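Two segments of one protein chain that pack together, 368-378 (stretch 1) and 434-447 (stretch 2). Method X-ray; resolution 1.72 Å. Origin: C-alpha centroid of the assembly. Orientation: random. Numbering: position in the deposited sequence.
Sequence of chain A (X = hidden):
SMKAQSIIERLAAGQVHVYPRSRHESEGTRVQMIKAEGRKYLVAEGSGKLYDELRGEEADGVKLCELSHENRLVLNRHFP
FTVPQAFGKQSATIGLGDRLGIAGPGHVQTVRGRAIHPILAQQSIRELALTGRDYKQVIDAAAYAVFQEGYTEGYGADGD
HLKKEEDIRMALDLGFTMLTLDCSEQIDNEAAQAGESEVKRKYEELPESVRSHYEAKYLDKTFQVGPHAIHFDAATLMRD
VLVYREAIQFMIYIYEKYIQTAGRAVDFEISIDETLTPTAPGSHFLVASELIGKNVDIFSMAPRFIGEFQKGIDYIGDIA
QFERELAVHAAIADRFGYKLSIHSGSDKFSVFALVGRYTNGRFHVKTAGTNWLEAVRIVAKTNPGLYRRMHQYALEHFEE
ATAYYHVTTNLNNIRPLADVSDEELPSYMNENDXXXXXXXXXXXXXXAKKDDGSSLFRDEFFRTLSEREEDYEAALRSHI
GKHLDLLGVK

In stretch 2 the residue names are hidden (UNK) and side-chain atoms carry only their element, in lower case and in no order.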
ATOM      1  N   ALA A 368      -3.394  -3.651  -0.147  1.00 16.79           N
ATOM      2  CA  ALA A 368      -3.407  -3.531   1.309  1.00 16.79           C
ATOM      3  C   ALA A 368      -4.504  -4.412   1.898  1.00 16.59           C
ATOM      4  O   ALA A 368      -4.213  -5.396   2.587  1.00 16.83           O
ATOM      5  CB  ALA A 368      -3.589  -2.070   1.732  1.00 19.14           C
ATOM      6  N   GLY A 369      -5.765  -4.090   1.602  1.00 14.64           N
ATOM      7  CA  GLY A 369      -6.868  -4.799   2.231  1.00 14.86           C
ATOM      8  C   GLY A 369      -6.942  -6.277   1.895  1.00 16.53           C
ATOM      9  O   GLY A 369      -7.467  -7.070   2.685  1.00 16.30           O
ATOM     10  N   THR A 370      -6.428  -6.675   0.727  1.00 16.15           N
ATOM     11  CA  THR A 370      -6.468  -8.092   0.377  1.00 16.76           C
ATOM     12  C   THR A 370      -5.650  -8.924   1.354  1.00 18.67           C
ATOM     13  O   THR A 370      -5.946 -10.102   1.569  1.00 18.55           O
ATOM     14  CB  THR A 370      -5.971  -8.315  -1.053  1.00 19.59           C
ATOM     15  OG1 THR A 370      -6.554  -9.509  -1.590  1.00 17.97           O
ATOM     16  CG2 THR A 370      -4.437  -8.424  -1.113  1.00 18.69           C
ATOM     17  N   ASN A 371      -4.641  -8.318   1.975  1.00 15.36           N
ATOM     18  CA  ASN A 371      -3.833  -9.026   2.957  1.00 15.14           C
ATOM     19  C   ASN A 371      -4.584  -9.196   4.273  1.00 17.94           C
ATOM     20  O   ASN A 371      -4.396 -10.201   4.977  1.00 17.02           O
ATOM     21  CB  ASN A 371      -2.514  -8.266   3.124  1.00 17.78           C
ATOM     22  CG  ASN A 371      -1.785  -8.108   1.801  1.00 17.97           C
ATOM     23  OD1 ASN A 371      -1.499  -9.100   1.129  1.00 19.49           O
ATOM     24  ND2 ASN A 371      -1.508  -6.872   1.405  1.00 17.39           N
ATOM     25  N   TRP A 372      -5.456  -8.233   4.593  1.00 16.65           N
ATOM     26  CA  TRP A 372      -6.390  -8.384   5.702  1.00 15.21           C
ATOM     27  C   TRP A 372      -7.440  -9.448   5.384  1.00 15.19           C
ATOM     28  O   TRP A 372      -7.795 -10.257   6.248  1.00 15.86           O
ATOM     29  CB  TRP A 372      -7.022  -7.014   5.999  1.00 16.75           C
ATOM     30  CG  TRP A 372      -8.469  -6.984   6.399  1.00 15.34           C
ATOM     31  CD1 TRP A 372      -9.541  -6.647   5.606  1.00 15.08           C
ATOM     32  CD2 TRP A 372      -9.002  -7.238   7.702  1.00 17.06           C
ATOM     33  NE1 TRP A 372     -10.707  -6.707   6.332  1.00 15.32           N
ATOM     34  CE2 TRP A 372     -10.402  -7.055   7.626  1.00 17.07           C
ATOM     35  CE3 TRP A 372      -8.433  -7.596   8.929  1.00 17.98           C
ATOM     36  CZ2 TRP A 372     -11.244  -7.234   8.733  1.00 18.17           C
ATOM     37  CZ3 TRP A 372      -9.267  -7.764  10.026  1.00 20.88           C
ATOM     38  CH2 TRP A 372     -10.658  -7.592   9.916  1.00 21.74           C
ATOM     39  N   LEU A 373      -7.927  -9.492   4.141  1.00 14.53           N
ATOM     40  CA  LEU A 373      -8.927 -10.507   3.827  1.00 13.44           C
ATOM     41  C   LEU A 373      -8.343 -11.916   3.892  1.00 17.00           C
ATOM     42  O   LEU A 373      -9.066 -12.866   4.210  1.00 17.54           O
ATOM     43  CB  LEU A 373      -9.546 -10.252   2.447  1.00 15.28           C
ATOM     44  CG  LEU A 373     -10.496  -9.062   2.327  1.00 14.63           C
ATOM     45  CD1 LEU A 373     -11.073  -8.987   0.908  1.00 15.63           C
ATOM     46  CD2 LEU A 373     -11.637  -9.113   3.355  1.00 16.58           C
ATOM     47  N   GLU A 374      -7.047 -12.085   3.602  1.00 15.87           N
ATOM     48  CA  GLU A 374      -6.455 -13.409   3.782  1.00 15.90           C
ATOM     49  C   GLU A 374      -6.388 -13.800   5.250  1.00 15.81           C
ATOM     50  O   GLU A 374      -6.499 -14.986   5.578  1.00 15.94           O
ATOM     51  CB  GLU A 374      -5.060 -13.468   3.173  1.00 15.60           C
ATOM     52  CG  GLU A 374      -5.065 -13.476   1.651  1.00 17.18           C
ATOM     53  CD  GLU A 374      -5.889 -14.602   1.052  1.00 19.00           C
ATOM     54  OE1 GLU A 374      -5.872 -15.741   1.585  1.00 20.17           O
ATOM     55  OE2 GLU A 374      -6.558 -14.345   0.022  1.00 20.82           O
ATOM     56  N   ALA A 375      -6.209 -12.826   6.142  1.00 15.25           N
ATOM     57  CA  ALA A 375      -6.264 -13.126   7.572  1.00 15.08           C
ATOM     58  C   ALA A 375      -7.678 -13.514   7.986  1.00 16.89           C
ATOM     59  O   ALA A 375      -7.875 -14.468   8.757  1.00 16.30           O
ATOM     60  CB  ALA A 375      -5.765 -11.922   8.378  1.00 16.69           C
ATOM     61  N   VAL A 376      -8.676 -12.795   7.465  1.00 15.38           N
ATOM     62  CA  VAL A 376     -10.069 -13.153   7.725  1.00 15.36           C
ATOM     63  C   VAL A 376     -10.359 -14.561   7.222  1.00 16.87           C
ATOM     64  O   VAL A 376     -11.047 -15.346   7.891  1.00 16.93           O
ATOM     65  CB  VAL A 376     -11.016 -12.118   7.086  1.00 15.00           C
ATOM     66  CG1 VAL A 376     -12.473 -12.611   7.171  1.00 16.20           C
ATOM     67  CG2 VAL A 376     -10.880 -10.766   7.771  1.00 17.17           C
ATOM     68  N   ARG A 377      -9.830 -14.908   6.044  1.00 16.80           N
ATOM     69  CA  ARG A 377     -10.022 -16.254   5.514  1.00 17.28           C
ATOM     70  C   ARG A 377      -9.455 -17.309   6.463  1.00 17.35           C
ATOM     71  O   ARG A 377     -10.064 -18.366   6.658  1.00 19.71           O
ATOM     72  CB  ARG A 377      -9.376 -16.366   4.135  1.00 17.43           C
ATOM     73  CG  ARG A 377      -9.790 -17.602   3.373  1.00 16.64           C
ATOM     74  CD  ARG A 377      -8.768 -17.940   2.296  1.00 20.55           C
ATOM     75  NE  ARG A 377      -8.565 -16.893   1.290  1.00 19.41           N
ATOM     76  CZ  ARG A 377      -9.366 -16.679   0.245  1.00 21.09           C
ATOM     77  NH1 ARG A 377     -10.462 -17.408   0.079  1.00 21.43           N
ATOM     78  NH2 ARG A 377      -9.079 -15.724  -0.628  1.00 18.87           N
ATOM     79  N   ILE A 378      -8.298 -17.039   7.072  1.00 15.77           N
ATOM     80  CA  ILE A 378      -7.762 -17.979   8.057  1.00 16.39           C
ATOM     81  C   ILE A 378      -8.729 -18.136   9.228  1.00 18.23           C
ATOM     82  O   ILE A 378      -8.918 -19.244   9.750  1.00 20.19           O
ATOM     83  CB  ILE A 378      -6.373 -17.521   8.539  1.00 16.26           C
ATOM     84  CG1 ILE A 378      -5.350 -17.630   7.410  1.00 16.97           C
ATOM     85  CG2 ILE A 378      -5.938 -18.339   9.779  1.00 16.42           C
ATOM     86  CD1 ILE A 378      -5.149 -19.009   6.871  1.00 22.74           C
ATOM     87  N   UNK A 434     -19.418 -10.548  -0.219  1.00 14.39           N
ATOM     88  CA  UNK A 434     -18.883 -10.812   1.118  1.00 14.34           C
ATOM     89  C   UNK A 434     -17.449 -10.295   1.260  1.00 15.70           C
ATOM     90  O   UNK A 434     -17.073  -9.779   2.319  1.00 14.74           O
ATOM     91  c   UNK A 434     -18.945 -12.309   1.434  1.00 16.51           C
ATOM     92  N   UNK A 435     -16.626 -10.437   0.215  1.00 13.43           N
ATOM     93  CA  UNK A 435     -15.279  -9.868   0.278  1.00 16.28           C
ATOM     94  C   UNK A 435     -15.329  -8.366   0.537  1.00 15.58           C
ATOM     95  O   UNK A 435     -14.592  -7.845   1.383  1.00 14.87           O
ATOM     96  n   UNK A 435     -10.686 -12.431  -1.009  1.00 17.23           N
ATOM     97  n   UNK A 435     -11.876 -11.008  -2.365  1.00 18.54           N
ATOM     98  c   UNK A 435     -10.746 -11.326  -1.743  1.00 17.00           C
ATOM     99  c   UNK A 435     -13.105 -11.805  -2.312  1.00 14.35           C
ATOM    100  n   UNK A 435      -9.672 -10.536  -1.852  1.00 16.42           N
ATOM    101  c   UNK A 435     -14.499 -10.166  -1.005  1.00 15.24           C
ATOM    102  c   UNK A 435     -13.913 -11.574  -1.042  1.00 16.14           C
ATOM    103  N   UNK A 436     -16.202  -7.645  -0.176  1.00 14.08           N
ATOM    104  CA  UNK A 436     -16.271  -6.202   0.043  1.00 16.03           C
ATOM    105  C   UNK A 436     -16.786  -5.876   1.439  1.00 15.25           C
ATOM    106  O   UNK A 436     -16.323  -4.916   2.069  1.00 15.66           O
ATOM    107  n   UNK A 436     -16.328  -3.892  -4.054  1.00 13.82           N
ATOM    108  c   UNK A 436     -17.162  -4.638  -3.347  1.00 14.40           C
ATOM    109  c   UNK A 436     -17.154  -5.551  -1.014  1.00 13.87           C
ATOM    110  o   UNK A 436     -18.387  -4.534  -3.435  1.00 15.65           O
ATOM    111  c   UNK A 436     -16.543  -5.638  -2.404  1.00 13.80           C
ATOM    112  N   UNK A 437     -17.735  -6.675   1.931  1.00 15.17           N
ATOM    113  CA  UNK A 437     -18.287  -6.473   3.265  1.00 15.33           C
ATOM    114  C   UNK A 437     -17.186  -6.507   4.312  1.00 17.64           C
ATOM    115  O   UNK A 437     -17.110  -5.628   5.176  1.00 17.97           O
ATOM    116  c   UNK A 437     -20.685  -6.487   5.339  1.00 19.94           C
ATOM    117  c   UNK A 437     -19.327  -7.555   3.549  1.00 13.71           C
ATOM    118  c   UNK A 437     -19.825  -7.694   4.986  1.00 17.37           C
ATOM    119  c   UNK A 437     -20.597  -9.003   5.157  1.00 19.35           C
ATOM    120  N   UNK A 438     -16.321  -7.522   4.241  1.00 14.22           N
ATOM    121  CA  UNK A 438     -15.245  -7.657   5.223  1.00 15.89           C
ATOM    122  C   UNK A 438     -14.074  -6.724   4.923  1.00 17.94           C
ATOM    123  O   UNK A 438     -13.389  -6.284   5.855  1.00 15.67           O
ATOM    124  c   UNK A 438     -17.010 -10.157   5.977  1.00 19.06           C
ATOM    125  c   UNK A 438     -15.493 -10.076   6.247  1.00 17.35           C
ATOM    126  c   UNK A 438     -15.250  -9.683   7.688  1.00 18.14           C
ATOM    127  c   UNK A 438     -14.770  -9.117   5.280  1.00 17.09           C
ATOM    128  N   UNK A 439     -13.844  -6.394   3.647  1.00 15.24           N
ATOM    129  CA  UNK A 439     -12.689  -5.573   3.274  1.00 13.82           C
ATOM    130  C   UNK A 439     -12.782  -4.208   3.936  1.00 17.61           C
ATOM    131  O   UNK A 439     -11.827  -3.736   4.558  1.00 16.58           O
ATOM    132  c   UNK A 439     -12.641  -5.428   1.742  1.00 17.60           C
ATOM    133  n   UNK A 439      -9.531  -4.301   0.124  1.00 15.27           N
ATOM    134  n   UNK A 439     -10.953  -3.540   1.539  1.00 16.55           N
ATOM    135  c   UNK A 439     -11.382  -4.809   1.200  1.00 18.33           C
ATOM    136  c   UNK A 439     -10.483  -5.279   0.299  1.00 15.99           C
ATOM    137  c   UNK A 439      -9.837  -3.263   0.889  1.00 15.71           C
ATOM    138  N   UNK A 440     -13.956  -3.585   3.842  1.00 15.06           N
ATOM    139  CA  UNK A 440     -14.126  -2.179   4.166  1.00 17.45           C
ATOM    140  C   UNK A 440     -14.424  -1.958   5.647  1.00 17.76           C
ATOM    141  O   UNK A 440     -14.230  -0.839   6.148  1.00 19.11           O
ATOM    142  c   UNK A 440     -14.641  -1.215   1.882  1.00 17.96           C
ATOM    143  c   UNK A 440     -15.227  -1.670   3.213  1.00 22.19           C
ATOM    144  c   UNK A 440     -16.077  -0.615   3.790  1.00 36.03           C
ATOM    145  c   UNK A 440     -14.012  -2.260   1.072  1.00 29.68           C
ATOM    146  N   UNK A 441     -14.822  -3.005   6.369  1.00 18.67           N
ATOM    147  CA  UNK A 441     -15.172  -2.919   7.781  1.00 17.44           C
ATOM    148  C   UNK A 441     -14.001  -3.264   8.697  1.00 17.10           C
ATOM    149  O   UNK A 441     -14.212  -3.468   9.892  1.00 19.96           O
ATOM    150  o   UNK A 441     -16.127  -5.168   7.646  1.00 17.24           O
ATOM    151  c   UNK A 441     -16.371  -3.826   8.099  1.00 19.01           C
ATOM    152  c   UNK A 441     -17.673  -3.286   7.451  1.00 19.93           C
ATOM    153  N   UNK A 442     -12.772  -3.310   8.170  1.00 17.26           N
ATOM    154  CA  UNK A 442     -11.615  -3.678   8.996  1.00 16.93           C
ATOM    155  C   UNK A 442     -11.478  -2.772  10.213  1.00 19.82           C
ATOM    156  O   UNK A 442     -11.180  -3.247  11.320  1.00 19.90           O
ATOM    157  c   UNK A 442     -10.580  -1.583   6.689  1.00 17.33           C
ATOM    158  c   UNK A 442      -8.921  -1.534   8.397  1.00 17.73           C
ATOM    159  c   UNK A 442     -10.330  -3.629   8.166  1.00 16.24           C
ATOM    160  o   UNK A 442      -8.847   1.635   6.604  1.00 20.58           O
ATOM    161  c   UNK A 442      -9.216   0.367   6.978  1.00 17.21           C
ATOM    162  c   UNK A 442      -8.559  -0.249   8.020  1.00 20.43           C
ATOM    163  c   UNK A 442     -10.223  -0.295   6.304  1.00 17.20           C
ATOM    164  c   UNK A 442      -9.931  -2.226   7.734  1.00 16.21           C
ATOM    165  N   UNK A 443     -11.669  -1.464  10.028  1.00 17.87           N
ATOM    166  CA  UNK A 443     -11.478  -0.534  11.133  1.00 20.63           C
ATOM    167  C   UNK A 443     -12.546  -0.697  12.198  1.00 22.73           C
ATOM    168  O   UNK A 443     -12.245  -0.766  13.395  1.00 22.55           O
ATOM    169  N   UNK A 444     -13.810  -0.790  11.771  1.00 20.84           N
ATOM    170  CA  UNK A 444     -14.910  -1.022  12.706  1.00 22.67           C
ATOM    171  C   UNK A 444     -14.734  -2.323  13.478  1.00 24.70           C
ATOM    172  O   UNK A 444     -15.110  -2.411  14.650  1.00 24.51           O
ATOM    173  c   UNK A 444     -17.208   1.182  12.250  1.00 34.17           C
ATOM    174  c   UNK A 444     -16.238  -1.074  11.955  1.00 26.10           C
ATOM    175  c   UNK A 444     -16.723   0.163  11.232  1.00 33.28           C
ATOM    176  c   UNK A 444     -17.834  -0.262  10.293  1.00 25.46           C
ATOM    177  N   UNK A 445     -14.242  -3.368  12.813  1.00 19.16           N
ATOM    178  CA  UNK A 445     -14.072  -4.656  13.476  1.00 19.09           C
ATOM    179  C   UNK A 445     -12.899  -4.624  14.447  1.00 18.57           C
ATOM    180  O   UNK A 445     -13.005  -5.101  15.586  1.00 21.66           O
ATOM    181  c   UNK A 445     -13.862  -5.757  12.435  1.00 19.42           C
ATOM    182  c   UNK A 445     -16.035  -7.002  12.476  1.00 19.11           C
ATOM    183  c   UNK A 445     -15.100  -6.148  11.628  1.00 18.73           C
ATOM    184  c   UNK A 445     -14.711  -6.909  10.356  1.00 17.69           C
ATOM    185  N   UNK A 446     -11.769  -4.073  14.001  1.00 19.04           N
ATOM    186  CA  UNK A 446     -10.554  -4.056  14.814  1.00 20.78           C
ATOM    187  C   UNK A 446     -10.729  -3.201  16.059  1.00 25.53           C
ATOM    188  O   UNK A 446     -10.189  -3.525  17.125  1.00 22.72           O
ATOM    189  c   UNK A 446      -8.422  -5.908  13.802  1.00 27.79           C
ATOM    190  c   UNK A 446      -8.245  -4.425  13.482  1.00 34.01           C
ATOM    191  c   UNK A 446      -7.989  -4.185  11.981  1.00 24.53           C
ATOM    192  c   UNK A 446      -9.384  -3.530  13.978  1.00 21.60           C
ATOM    193  N   UNK A 447     -11.462  -2.097  15.947  1.00 24.50           N
ATOM    194  CA  UNK A 447     -11.616  -1.191  17.078  1.00 26.88           C
ATOM    195  C   UNK A 447     -12.865  -1.478  17.907  1.00 27.02           C
ATOM    196  O   UNK A 447     -13.093  -0.790  18.906  1.00 28.29           O
ATOM    197  c   UNK A 447     -11.621   0.262  16.589  1.00 28.26           C
ATOM    198  n   UNK A 447      -9.157   2.644  16.194  1.00 41.66           N
ATOM    199  c   UNK A 447      -9.315   1.356  16.503  1.00 39.71           C
ATOM    200  c   UNK A 447     -10.403   0.611  15.741  1.00 33.11           C
ATOM    201  o   UNK A 447      -8.615   0.784  17.347  1.00 43.10           O
TER
HETATM  202  O   HOH W   1      -7.695 -11.951  -0.119  1.00 18.39           O

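Position 434 carries one side-chain carbon and lies out of reach of stretch 1: Ala434. At 435 three carbons lead to a nitrogen and then to a carbon bearing two more nitrogens, a guanidinium; one terminal nitrogen lies 3.3 Å from Thr370 OG1, which sits near the guanidinium plane, and 3.5 Å from Leu373 CD1, which lies over one face. This is Arg435, the nitrogen being NH2. Its CB points sideways, but the chain, trans at chi2 and bent at chi3 (p, 68°), brings NH2 to stretch 1.

Position 436 has three carbons, the third holding one oxygen and one nitrogen, and points away. An amide at that length indicates glutamine; the element labels separate it from glutamate, giving Gln436. Position 437 has four carbons forked at the second, with no contact: Leu437. The same fork recurs at 438, now directed toward stretch 1, where its CB is 3.7 Å from Leu373 CD2; this is Leu438, and its CG lies 4.0 Å from Val376 CG1.

At 439 one carbon precedes a five-membered ring of three carbons and two nitrogens; one ring nitrogen approaches Gly369 CA to 3.4 Å, and the carbonyl oxygen of Gly369 lies over one ring face. This is His439, the nitrogen being NE2. An ideal CB on Gly369 would fall 2.1 Å from His439 CE1, a clash, so the ring occupies space left by the absent side chain.

Position 440 has four carbons forked at the first, one arm two carbons long, and points away: Ile440. At 441 one carbon bears an oxygen and a carbon, giving Thr441; its OG1 donates to Leu437 O at 2.7 Å. Position 442 shows one carbon and a six-carbon ring bearing oxygen. Its CB, not its ring, covers a face of Trp372, 3.7 Å from the five-membered ring centroid and 20° off the normal, a CH-pi contact: Tyr442.

No side-chain atoms exist at 443: Gly443. Position 444, four carbons forked at the second, is out of reach: Leu444. The same pattern at 445 puts a terminal carbon 3.8 Å from Trp372 CZ2: Leu445, the carbon being CD1. At 446 it puts one 4.3 Å from Trp372 CZ3: Leu446, through CD2. Position 447, three carbons ending in one oxygen and one nitrogen, is Gln447, without contact.

The contact buries 561 Å². Trp372 is a knob among Leu438, Tyr442, Leu445 and Leu446, anchored by NE1 donating to Leu438 O at 2.8 Å and 163°. Water 1 accepts from Arg435 NH2 (3.0 Å) and donates to Thr370 O (3.1 Å) and Glu374 OE2 (2.7 Å), bridging the stretches. Arg377 NH2, 3.7 Å from Arg435 NH1, is salt-bridged to Glu374 OE2 at 2.9 Å.

Stretch 2 434-447: ARQLLHITYGLLLQ
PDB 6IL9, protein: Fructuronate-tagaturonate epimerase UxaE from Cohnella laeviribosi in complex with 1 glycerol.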